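Local coordinates for putative Lipoprotein (Shewanella oneidensis, PDB 3U24) that is of unknown function but binds zinc and, as a DUF885 lipoprotein of the peptidase MA clan, is probably related to zinc-dependent peptidases, at residues 366-370 with 427-431; 126-131 with 144-149; 316-320 with 379-385; 440-444 with 552-556. One frame throughout, in Å; residues are numbered along the deposited sequence.

Contact 1 of 4, residues 366-370 with 427-431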
loop_
_atom_site.group_PDB
_atom_site.type_symbol
_atom_site.label_atom_id
_atom_site.label_comp_id
_atom_site.label_asym_id
_atom_site.label_seq_id
_atom_site.Cartn_x
_atom_site.Cartn_y
_atom_site.Cartn_z
ATOM N N PRO A 366 -12.877 6.656 -6.185
ATOM C CA PRO A 366 -13.951 6.071 -5.376
ATOM C C PRO A 366 -13.768 4.586 -5.147
ATOM O O PRO A 366 -13.284 3.891 -6.039
ATOM C CB PRO A 366 -15.215 6.301 -6.226
ATOM C CG PRO A 366 -14.712 6.559 -7.610
ATOM C CD PRO A 366 -13.367 7.202 -7.458
ATOM N N GLY A 367 -14.171 4.116 -3.969
ATOM C CA GLY A 367 -14.285 2.691 -3.713
ATOM C C GLY A 367 -15.435 2.054 -4.489
ATOM O O GLY A 367 -16.229 2.738 -5.114
ATOM N N PRO A 368 -15.517 0.717 -4.452
ATOM C CA PRO A 368 -16.515 -0.074 -5.156
ATOM C C PRO A 368 -17.956 0.221 -4.761
ATOM O O PRO A 368 -18.855 0.006 -5.575
ATOM C CB PRO A 368 -16.173 -1.505 -4.758
ATOM C CG PRO A 368 -15.420 -1.384 -3.463
ATOM C CD PRO A 368 -14.625 -0.122 -3.626
ATOM N N TYR A 369 -18.201 0.702 -3.547
ATOM C CA TYR A 369 -19.579 1.039 -3.167
ATOM C C TYR A 369 -19.911 2.528 -3.328
ATOM O O TYR A 369 -21.042 2.943 -3.076
ATOM C CB TYR A 369 -19.881 0.559 -1.751
ATOM C CG TYR A 369 -19.834 -0.938 -1.587
ATOM C CD1 TYR A 369 -20.893 -1.719 -1.972
ATOM C CD2 TYR A 369 -18.726 -1.572 -1.044
ATOM C CE1 TYR A 369 -20.866 -3.092 -1.822
ATOM C CE2 TYR A 369 -18.695 -2.956 -0.878
ATOM C CZ TYR A 369 -19.777 -3.709 -1.269
ATOM O OH TYR A 369 -19.790 -5.089 -1.124
ATOM N N ASP A 370 -18.944 3.322 -3.778
ATOM C CA ASP A 370 -19.149 4.745 -3.969
ATOM C C ASP A 370 -19.362 5.025 -5.455
ATOM O O ASP A 370 -18.415 5.170 -6.220
ATOM C CB ASP A 370 -17.944 5.520 -3.410
ATOM C CG ASP A 370 -18.160 7.052 -3.386
ATOM O OD1 ASP A 370 -19.266 7.562 -3.751
ATOM O OD2 ASP A 370 -17.200 7.754 -2.974
ATOM N N LEU A 427 -16.525 -6.710 -8.287
ATOM C CA LEU A 427 -16.501 -6.393 -6.867
ATOM C C LEU A 427 -15.312 -7.067 -6.188
ATOM O O LEU A 427 -14.569 -6.425 -5.494
ATOM C CB LEU A 427 -17.839 -6.781 -6.214
ATOM C CG LEU A 427 -18.189 -6.162 -4.839
ATOM C CD1 LEU A 427 -17.929 -4.655 -4.764
ATOM C CD2 LEU A 427 -19.653 -6.454 -4.488
ATOM N N VAL A 428 -15.085 -8.354 -6.449
ATOM C CA VAL A 428 -13.940 -9.066 -5.885
ATOM C C VAL A 428 -12.571 -8.426 -6.182
ATOM O O VAL A 428 -11.761 -8.287 -5.282
ATOM C CB VAL A 428 -13.969 -10.554 -6.278
ATOM C CG1 VAL A 428 -12.695 -11.271 -5.843
ATOM C CG2 VAL A 428 -15.201 -11.204 -5.648
ATOM N N LYS A 429 -12.319 -8.034 -7.427
ATOM C CA LYS A 429 -11.067 -7.370 -7.768
ATOM C C LYS A 429 -10.964 -6.020 -7.119
ATOM O O LYS A 429 -9.875 -5.620 -6.734
ATOM C CB LYS A 429 -10.892 -7.176 -9.273
ATOM C CG LYS A 429 -10.795 -8.457 -10.069
ATOM C CD LYS A 429 -10.240 -8.197 -11.471
ATOM C CE LYS A 429 -11.176 -7.359 -12.320
ATOM N NZ LYS A 429 -11.043 -7.780 -13.733
ATOM N N SER A 430 -12.073 -5.297 -7.016
ATOM C CA SER A 430 -12.041 -3.981 -6.393
ATOM C C SER A 430 -11.692 -4.109 -4.911
ATOM O O SER A 430 -10.891 -3.369 -4.430
ATOM C CB SER A 430 -13.367 -3.240 -6.583
ATOM O OG SER A 430 -13.557 -2.941 -7.952
ATOM N N LEU A 431 -12.233 -5.113 -4.225
ATOM C CA LEU A 431 -11.951 -5.319 -2.809
ATOM C C LEU A 431 -10.624 -5.996 -2.530
ATOM O O LEU A 431 -9.958 -5.670 -1.555
ATOM C CB LEU A 431 -13.067 -6.145 -2.181
ATOM C CG LEU A 431 -14.477 -5.556 -2.215
ATOM C CD1 LEU A 431 -15.529 -6.585 -1.760
ATOM C CD2 LEU A 431 -14.555 -4.299 -1.370
#
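A type I beta turn running from G367 to D370, closed by the backbone bond from D370 N to G367 O, sets P368 and Y369 at its two corners against one side of helix 427-432. The proline ring sits in front of the helix and meets residues one turn apart. Its CB lies 3.6 Å from L427 CD1, its CG 3.7 Å from L431 CD2, and S430 CB closes the middle at 3.8 Å from P368 CB. Y369 works differently. With CG anti to the carbonyl carbon (chi1 -64°), its ring extends past the proline, so that L427 CD1 comes over one face while L427 CD2 touches the phenol end, 3.6 Å from Y369 OH; the two side chains cross at about a right angle. No hydrogen bond joins the segments, and the contact is chiefly between carbons, at the corner of the turn. The tyrosine hydroxyl instead bonds to W37 NE1. Helix 25-39 thus backs the contact, I33 touching both Y369 and L431, while helix 88-111 packs behind V428 and K429, and the turn lies in the loop between strand 362-364 and strand 376-379.

Contact 2 of 4, residues 126-131 with 144-149. With EDO (1,2-ethanediol), chain P.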
loop_
_atom_site.group_PDB
_atom_site.type_symbol
_atom_site.label_atom_id
_atom_site.label_comp_id
_atom_site.label_asym_id
_atom_site.label_seq_id
_atom_site.Cartn_x
_atom_site.Cartn_y
_atom_site.Cartn_z
ATOM N N GLY A 126 -12.590 1.860 13.626
ATOM C CA GLY A 126 -13.979 1.618 13.233
ATOM C C GLY A 126 -14.892 2.798 13.591
ATOM O O GLY A 126 -15.786 3.183 12.819
ATOM N N PHE A 127 -14.637 3.383 14.761
ATOM C CA PHE A 127 -15.399 4.530 15.201
ATOM C C PHE A 127 -15.125 5.735 14.317
ATOM O O PHE A 127 -16.060 6.420 13.956
ATOM C CB PHE A 127 -15.145 4.840 16.685
ATOM C CG PHE A 127 -15.914 3.940 17.616
ATOM C CD1 PHE A 127 -17.200 4.263 17.989
ATOM C CD2 PHE A 127 -15.351 2.775 18.107
ATOM C CE1 PHE A 127 -17.913 3.449 18.845
ATOM C CE2 PHE A 127 -16.053 1.958 18.976
ATOM C CZ PHE A 127 -17.335 2.285 19.339
ATOM N N ALA A 128 -13.865 5.977 13.947
ATOM C CA ALA A 128 -13.525 7.130 13.084
ATOM C C ALA A 128 -14.205 7.001 11.724
ATOM O O ALA A 128 -14.716 7.987 11.211
ATOM C CB ALA A 128 -11.997 7.292 12.939
ATOM N N GLN A 129 -14.254 5.793 11.159
ATOM C CA GLN A 129 -14.939 5.594 9.880
ATOM C C GLN A 129 -16.412 5.929 9.965
ATOM O O GLN A 129 -16.979 6.352 8.972
ATOM C CB GLN A 129 -14.912 4.155 9.370
ATOM C CG GLN A 129 -13.560 3.600 9.024
ATOM C CD GLN A 129 -12.929 4.201 7.776
ATOM O OE1 GLN A 129 -13.497 4.173 6.674
ATOM N NE2 GLN A 129 -11.712 4.692 7.939
ATOM N N ILE A 130 -17.064 5.642 11.082
ATOM C CA ILE A 130 -18.487 5.967 11.204
ATOM C C ILE A 130 -18.636 7.489 11.363
ATOM O O ILE A 130 -19.366 8.117 10.624
ATOM C CB ILE A 130 -19.138 5.226 12.373
ATOM C CG1 ILE A 130 -19.207 3.710 12.075
ATOM C CG2 ILE A 130 -20.529 5.759 12.625
ATOM C CD1 ILE A 130 -19.222 2.775 13.293
ATOM N N ILE A 131 -17.878 8.071 12.289
ATOM C CA ILE A 131 -18.075 9.446 12.720
ATOM C C ILE A 131 -17.684 10.458 11.641
ATOM O O ILE A 131 -18.381 11.452 11.415
ATOM C CB ILE A 131 -17.245 9.725 14.009
ATOM C CG1 ILE A 131 -17.791 8.888 15.191
ATOM C CG2 ILE A 131 -17.255 11.227 14.378
ATOM C CD1 ILE A 131 -16.830 8.770 16.382
ATOM N N SER A 144 -25.298 4.451 15.657
ATOM C CA SER A 144 -24.337 3.380 15.391
ATOM C C SER A 144 -23.222 3.376 16.442
ATOM O O SER A 144 -22.850 2.318 16.988
ATOM C CB SER A 144 -23.753 3.471 13.966
ATOM O OG SER A 144 -24.754 3.095 13.024
ATOM N N VAL A 145 -22.698 4.551 16.729
ATOM C CA VAL A 145 -21.663 4.703 17.740
ATOM C C VAL A 145 -22.212 4.322 19.145
ATOM O O VAL A 145 -21.544 3.629 19.932
ATOM C CB VAL A 145 -21.170 6.163 17.764
ATOM C CG1 VAL A 145 -20.286 6.413 18.979
ATOM C CG2 VAL A 145 -20.441 6.463 16.466
ATOM N N LEU A 146 -23.438 4.780 19.437
ATOM C CA LEU A 146 -24.074 4.428 20.701
ATOM C C LEU A 146 -24.029 2.893 20.904
ATOM O O LEU A 146 -23.548 2.445 21.929
ATOM C CB LEU A 146 -25.513 4.993 20.802
ATOM C CG LEU A 146 -26.371 4.741 22.046
ATOM C CD1 LEU A 146 -25.668 5.275 23.290
ATOM C CD2 LEU A 146 -27.726 5.406 21.858
ATOM N N ALA A 147 -24.438 2.119 19.887
ATOM C CA ALA A 147 -24.493 0.661 19.969
ATOM C C ALA A 147 -23.094 0.057 19.965
ATOM O O ALA A 147 -22.805 -0.906 20.700
ATOM C CB ALA A 147 -25.374 0.054 18.824
ATOM N N ARG A 148 -22.206 0.620 19.157
ATOM C CA ARG A 148 -20.860 0.057 19.019
ATOM C C ARG A 148 -20.009 0.182 20.297
ATOM O O ARG A 148 -19.066 -0.583 20.508
ATOM C CB ARG A 148 -20.164 0.694 17.802
ATOM C CG ARG A 148 -18.885 0.018 17.308
ATOM C CD ARG A 148 -18.200 0.824 16.191
ATOM N NE ARG A 148 -17.071 0.091 15.635
ATOM C CZ ARG A 148 -17.190 -0.813 14.660
ATOM N NH1 ARG A 148 -18.388 -1.055 14.083
ATOM N NH2 ARG A 148 -16.112 -1.469 14.240
HETATM N N MSE A 149 -20.314 1.182 21.126
HETATM C CA MSE A 149 -19.622 1.351 22.408
HETATM C C MSE A 149 -19.903 0.243 23.462
HETATM O O MSE A 149 -19.052 0.020 24.351
HETATM C CB MSE A 149 -19.913 2.738 23.019
HETATM C CG MSE A 149 -19.228 3.883 22.289
HETATM SE SE MSE A 149 -19.407 5.576 23.274
HETATM C CE MSE A 149 -21.368 5.683 23.251
HETATM C C1 EDO P . -11.589 -1.644 14.115
HETATM O O1 EDO P . -11.195 -0.480 14.863
HETATM C C2 EDO P . -12.133 -2.780 15.005
HETATM O O2 EDO P . -13.437 -2.423 15.462
#
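An arginine lies with its aliphatic stem, and not its charge, over an aromatic face: R148 CD stands almost above the centre of the F127 ring, 3.6 Å from the centroid and 12° off the ring normal, a CH-pi contact. The stem also presses on the ring's far end, R148 CG being 3.4 Å from F127 CZ. An extended chain from CG to NE, begun with CG anti to the backbone N (chi1 -167°), lifts the guanidinium higher above the same face, R148 CZ 5.5 Å from the F127 centroid, too far for more than a weak cation-pi attraction. In the plane of the same ring, at its edge, lie V145 O and M149 N, the two ends of a helical backbone bond, and the selenomethionine M149 brings its CG to 3.7 Å from F127 CE1.

These residues join two neighbouring helices, 124-131 and 138-148, in an antiparallel hairpin; the axes of the two segments approach to 10.6 Å and differ by 163° in direction. Away from the ring V145 CG2 fits against both isoleucines, 3.8 Å from I131 CG1, while I130 CD1 reaches R148 CD on the arginine stem. F185 adds an edge-to-face partner to F127, and F206 of helix 200-234 covers V145 and M149.

At the polar end R148 NH2 bonds to T42 OG1 and R148 NH1 to D53 O. A 1,2-ethanediol molecule, probably from the crystallisation liquor, bridges the helices: R148 NH2 donates to its O2 at 3.1 Å, and G126 N to its O1.

Contact 3 of 4, residues 316-320 with 379-385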
loop_
_atom_site.group_PDB
_atom_site.type_symbol
_atom_site.label_atom_id
_atom_site.label_comp_id
_atom_site.label_asym_id
_atom_site.label_seq_id
_atom_site.Cartn_x
_atom_site.Cartn_y
_atom_site.Cartn_z
ATOM N N ARG A 316 8.984 26.845 -5.657
ATOM C CA ARG A 316 8.036 26.326 -4.715
ATOM C C ARG A 316 6.585 26.678 -5.016
ATOM O O ARG A 316 5.739 25.795 -5.038
ATOM C CB ARG A 316 8.432 26.854 -3.356
ATOM C CG ARG A 316 7.474 26.570 -2.234
ATOM C CD ARG A 316 7.915 27.285 -0.949
ATOM N NE ARG A 316 7.069 26.833 0.143
ATOM C CZ ARG A 316 7.167 27.236 1.401
ATOM N NH1 ARG A 316 8.105 28.113 1.761
ATOM N NH2 ARG A 316 6.320 26.750 2.301
ATOM N N ASP A 317 6.315 27.959 -5.232
ATOM C CA ASP A 317 4.957 28.444 -5.466
ATOM C C ASP A 317 4.368 27.951 -6.826
ATOM O O ASP A 317 3.161 27.982 -7.012
ATOM C CB ASP A 317 4.918 29.983 -5.364
ATOM C CG ASP A 317 4.992 30.520 -3.895
ATOM O OD1 ASP A 317 5.032 29.739 -2.914
ATOM O OD2 ASP A 317 5.001 31.767 -3.729
ATOM N N ASP A 318 5.216 27.453 -7.734
ATOM C CA ASP A 318 4.769 26.890 -9.004
ATOM C C ASP A 318 4.663 25.363 -9.051
ATOM O O ASP A 318 4.489 24.804 -10.106
ATOM C CB ASP A 318 5.691 27.365 -10.127
ATOM C CG ASP A 318 5.666 28.872 -10.281
ATOM O OD1 ASP A 318 4.604 29.481 -10.026
ATOM O OD2 ASP A 318 6.720 29.440 -10.641
ATOM N N PHE A 319 4.754 24.703 -7.913
ATOM C CA PHE A 319 4.829 23.261 -7.866
ATOM C C PHE A 319 3.586 22.643 -8.554
ATOM O O PHE A 319 3.699 21.832 -9.476
ATOM C CB PHE A 319 4.954 22.784 -6.410
ATOM C CG PHE A 319 5.091 21.299 -6.275
ATOM C CD1 PHE A 319 6.268 20.671 -6.598
ATOM C CD2 PHE A 319 4.040 20.527 -5.808
ATOM C CE1 PHE A 319 6.396 19.284 -6.481
ATOM C CE2 PHE A 319 4.156 19.138 -5.686
ATOM C CZ PHE A 319 5.324 18.515 -6.043
ATOM N N VAL A 320 2.427 23.071 -8.102
ATOM C CA VAL A 320 1.123 22.544 -8.565
ATOM C C VAL A 320 0.906 22.862 -10.064
ATOM O O VAL A 320 0.557 22.002 -10.810
ATOM C CB VAL A 320 -0.031 23.052 -7.674
ATOM C CG1 VAL A 320 -1.371 22.641 -8.244
ATOM C CG2 VAL A 320 0.125 22.504 -6.232
ATOM N N VAL A 379 -2.212 16.682 -5.303
ATOM C CA VAL A 379 -0.842 17.169 -5.289
ATOM C C VAL A 379 -0.810 18.205 -4.182
ATOM O O VAL A 379 -1.557 19.189 -4.260
ATOM C CB VAL A 379 -0.504 17.842 -6.624
ATOM C CG1 VAL A 379 0.798 18.615 -6.521
ATOM C CG2 VAL A 379 -0.425 16.796 -7.731
ATOM N N THR A 380 -0.003 17.981 -3.146
ATOM C CA THR A 380 0.019 18.899 -1.996
ATOM C C THR A 380 0.860 20.130 -2.246
ATOM O O THR A 380 2.093 19.982 -2.394
ATOM C CB THR A 380 0.550 18.242 -0.707
ATOM O OG1 THR A 380 -0.186 17.029 -0.495
ATOM C CG2 THR A 380 0.372 19.209 0.519
ATOM N N PRO A 381 0.205 21.342 -2.272
ATOM C CA PRO A 381 1.040 22.548 -2.270
ATOM C C PRO A 381 1.982 22.577 -1.039
ATOM O O PRO A 381 1.764 21.884 -0.004
ATOM C CB PRO A 381 0.020 23.738 -2.286
ATOM C CG PRO A 381 -1.316 23.161 -1.978
ATOM C CD PRO A 381 -1.248 21.677 -2.289
ATOM N N LEU A 382 3.050 23.342 -1.207
ATOM C CA LEU A 382 4.060 23.482 -0.185
ATOM C C LEU A 382 3.752 24.783 0.568
ATOM O O LEU A 382 4.331 25.832 0.307
ATOM C CB LEU A 382 5.437 23.462 -0.847
ATOM C CG LEU A 382 5.582 22.324 -1.856
ATOM C CD1 LEU A 382 6.946 22.310 -2.514
ATOM C CD2 LEU A 382 5.275 21.004 -1.170
ATOM N N ASP A 383 2.759 24.693 1.443
ATOM C CA ASP A 383 2.429 25.729 2.422
ATOM C C ASP A 383 2.375 24.984 3.741
ATOM O O ASP A 383 2.129 23.766 3.757
ATOM C CB ASP A 383 1.062 26.372 2.128
ATOM C CG ASP A 383 -0.085 25.329 1.960
ATOM O OD1 ASP A 383 -0.442 25.047 0.804
ATOM O OD2 ASP A 383 -0.632 24.794 2.961
ATOM N N GLY A 384 2.591 25.687 4.840
ATOM C CA GLY A 384 2.595 25.053 6.167
ATOM C C GLY A 384 4.008 24.678 6.573
ATOM O O GLY A 384 4.514 25.137 7.616
HETATM N N MSE A 385 4.634 23.847 5.731
HETATM C CA MSE A 385 6.070 23.556 5.804
HETATM C C MSE A 385 6.918 24.853 5.998
HETATM O O MSE A 385 6.535 25.948 5.561
HETATM C CB MSE A 385 6.523 22.805 4.533
HETATM C CG MSE A 385 5.965 21.359 4.343
HETATM SE SE MSE A 385 6.932 20.295 2.943
HETATM C CE MSE A 385 6.068 18.540 3.200
HETATM O O HOH W 1 7.871 28.967 4.448
#
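R316 grips a single backbone oxygen with two nitrogens, side-on, where the 3-10 turn leading into helix 319-337 meets the loop that leaves strand 376-379 of the small mixed sheet. R316 NE lies 2.9 Å and R316 NH2 3.0 Å from L382 O, both coming from the same face of the carbonyl plane; NE is tilted from that plane, whereas NH2 stands well above it, 59° out. NH2 also makes a weak bond to M385 O, so that one guanidinium spans the bend at G384. The reach depends on a fully extended chain, with CG anti to the backbone N (chi1 173°), which passes over L382 CB. An alanine at R316 would remove both donors, and L382 O would probably lose the grip that ties the loop to this 3-10 turn.

Beside these polar bonds the contact turns apolar. F319 CE2 lies 3.5 Å from V379 CG1, and V320 CG2 rests against V379 and P381. Further out, V379 is held in the sheet by backbone bonds to R351 and T353, T380 OG1 bonds to T353 OG1, and helix 387-396 packs on R316 and L382 through L394. A water accepts from R316 NH1 at 2.8 Å.

Contact 4 of 4, residues 440-444 with 552-556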
loop_
_atom_site.group_PDB
_atom_site.type_symbol
_atom_site.label_atom_id
_atom_site.label_comp_id
_atom_site.label_asym_id
_atom_site.label_seq_id
_atom_site.Cartn_x
_atom_site.Cartn_y
_atom_site.Cartn_z
ATOM N N GLY A 440 3.710 -2.452 -9.347
ATOM C CA GLY A 440 4.656 -2.921 -10.364
ATOM C C GLY A 440 4.435 -2.263 -11.720
ATOM O O GLY A 440 5.386 -1.879 -12.383
ATOM N N TRP A 441 3.168 -2.119 -12.112
ATOM C CA TRP A 441 2.834 -1.411 -13.326
ATOM C C TRP A 441 3.374 0.014 -13.294
ATOM O O TRP A 441 3.991 0.477 -14.271
ATOM C CB TRP A 441 1.323 -1.409 -13.583
ATOM C CG TRP A 441 0.973 -0.496 -14.693
ATOM C CD1 TRP A 441 0.517 0.811 -14.605
ATOM C CD2 TRP A 441 1.166 -0.731 -16.136
ATOM N NE1 TRP A 441 0.377 1.363 -15.851
ATOM C CE2 TRP A 441 0.759 0.497 -16.808
ATOM C CE3 TRP A 441 1.597 -1.802 -16.899
ATOM C CZ2 TRP A 441 0.786 0.619 -18.185
ATOM C CZ3 TRP A 441 1.667 -1.648 -18.278
ATOM C CH2 TRP A 441 1.255 -0.473 -18.904
ATOM N N ALA A 442 3.123 0.739 -12.203
ATOM C CA ALA A 442 3.538 2.124 -12.141
ATOM C C ALA A 442 5.046 2.227 -12.230
ATOM O O ALA A 442 5.526 3.069 -12.966
ATOM C CB ALA A 442 3.023 2.811 -10.889
ATOM N N VAL A 443 5.783 1.363 -11.527
ATOM C CA VAL A 443 7.279 1.327 -11.615
ATOM C C VAL A 443 7.782 0.965 -13.016
ATOM O O VAL A 443 8.686 1.596 -13.567
ATOM C CB VAL A 443 7.864 0.391 -10.542
ATOM C CG1 VAL A 443 9.409 0.307 -10.580
ATOM C CG2 VAL A 443 7.355 0.834 -9.157
ATOM N N TYR A 444 7.136 -0.021 -13.618
ATOM C CA TYR A 444 7.435 -0.439 -15.006
ATOM C C TYR A 444 7.290 0.741 -15.949
ATOM O O TYR A 444 8.177 0.989 -16.798
ATOM C CB TYR A 444 6.557 -1.611 -15.421
ATOM C CG TYR A 444 6.494 -1.809 -16.900
ATOM C CD1 TYR A 444 7.512 -2.457 -17.577
ATOM C CD2 TYR A 444 5.452 -1.275 -17.645
ATOM C CE1 TYR A 444 7.446 -2.611 -18.958
ATOM C CE2 TYR A 444 5.408 -1.412 -19.000
ATOM C CZ TYR A 444 6.409 -2.074 -19.659
ATOM O OH TYR A 444 6.338 -2.207 -21.039
ATOM N N HIS A 552 0.522 -3.668 -23.992
ATOM C CA HIS A 552 0.084 -2.850 -22.870
ATOM C C HIS A 552 -1.386 -2.933 -22.663
ATOM O O HIS A 552 -1.842 -3.117 -21.536
ATOM C CB HIS A 552 0.516 -1.387 -23.030
ATOM C CG HIS A 552 2.000 -1.144 -22.794
ATOM N ND1 HIS A 552 2.662 -0.099 -23.350
ATOM C CD2 HIS A 552 2.948 -1.858 -22.041
ATOM C CE1 HIS A 552 3.974 -0.152 -22.990
ATOM N NE2 HIS A 552 4.147 -1.219 -22.178
ATOM N N GLU A 553 -2.159 -2.788 -23.730
ATOM C CA GLU A 553 -3.620 -2.735 -23.607
ATOM C C GLU A 553 -4.204 -4.081 -23.181
ATOM O O GLU A 553 -5.153 -4.155 -22.392
ATOM C CB GLU A 553 -4.259 -2.248 -24.912
ATOM C CG GLU A 553 -3.994 -0.753 -25.120
ATOM C CD GLU A 553 -4.370 -0.220 -26.488
ATOM O OE1 GLU A 553 -5.082 -0.911 -27.256
ATOM O OE2 GLU A 553 -3.962 0.919 -26.806
ATOM N N LYS A 554 -3.617 -5.150 -23.669
ATOM C CA LYS A 554 -4.080 -6.467 -23.279
ATOM C C LYS A 554 -3.700 -6.722 -21.810
ATOM O O LYS A 554 -4.532 -7.229 -21.027
ATOM C CB LYS A 554 -3.484 -7.529 -24.191
ATOM C CG LYS A 554 -3.913 -8.951 -23.858
ATOM C CD LYS A 554 -5.308 -9.284 -24.374
ATOM C CE LYS A 554 -5.544 -10.797 -24.405
ATOM N NZ LYS A 554 -6.965 -11.096 -24.043
ATOM N N PHE A 555 -2.465 -6.354 -21.437
ATOM C CA PHE A 555 -2.035 -6.467 -20.032
ATOM C C PHE A 555 -2.971 -5.741 -19.090
ATOM O O PHE A 555 -3.333 -6.291 -18.051
ATOM C CB PHE A 555 -0.605 -5.977 -19.825
ATOM C CG PHE A 555 -0.103 -6.175 -18.426
ATOM C CD1 PHE A 555 0.452 -7.364 -18.049
ATOM C CD2 PHE A 555 -0.219 -5.181 -17.490
ATOM C CE1 PHE A 555 0.912 -7.567 -16.774
ATOM C CE2 PHE A 555 0.262 -5.349 -16.205
ATOM C CZ PHE A 555 0.789 -6.567 -15.845
ATOM N N LEU A 556 -3.378 -4.529 -19.447
ATOM C CA LEU A 556 -4.194 -3.732 -18.569
ATOM C C LEU A 556 -5.667 -4.147 -18.578
ATOM O O LEU A 556 -6.437 -3.629 -17.779
ATOM C CB LEU A 556 -4.087 -2.255 -18.909
ATOM C CG LEU A 556 -2.704 -1.629 -18.810
ATOM C CD1 LEU A 556 -2.634 -0.321 -19.571
ATOM C CD2 LEU A 556 -2.314 -1.465 -17.340
#
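W441 reaches from helix 435-451 towards helix 548-555, and its indole meets three residues in turn. Its CB points at the other helix, and with CG anti to the backbone N (chi1 170°) the ring system is carried between H552, F555 and L556. Over one face stands L556 CD2, 3.6 Å from the centroid of the six-membered ring of W441, a CH-pi contact; NE1 hydrogen-bonds to P412 O. W441 CE3 lies 3.9 Å from F555 CE2, where the two rings are near parallel but slid apart. At the far end W441 CH2 touches H552 CD2 at 3.8 Å. There the edge of the W441 six-membered ring is directed at the face of the H552 ring in an offset edge-to-face pair, planes at 87°. A serine in place of W441 would probably open a gap between the helices and leave L556 without the face it packs on and H552 without its edge-to-face partner.

Y444, one turn on, completes the aromatic cluster. Y444 OH bonds to H552 NE2 at 2.7 Å, in the imidazole plane, and also to R535 NH1. With H552 ND1 bonded to I339 O, both imidazole nitrogens are engaged, which probably fixes the rotation of the ring.

The four contacts illustrate that chemistry need not follow depth. Contacts 2 and 4 are buried and join helix to helix on opposite sides of the chain's centre, contact 2 by an arginine stem over one phenylalanine, contact 4 by an aromatic cluster with a hydrogen bond. Contact 1, at the surface, and the partly buried contact 3 tie loops flanking strand 376-379 to helices; the first has no hydrogen bond across it, whereas the second adds an arginine gripping backbone oxygen to apolar packing. Contacts 1 and 4 use successive helices, 427-432 and 435-451, without touching. Each contact lies within about 9 Å of a bound zinc ion, contacts 1 and 2 beside the H50 and E133 site.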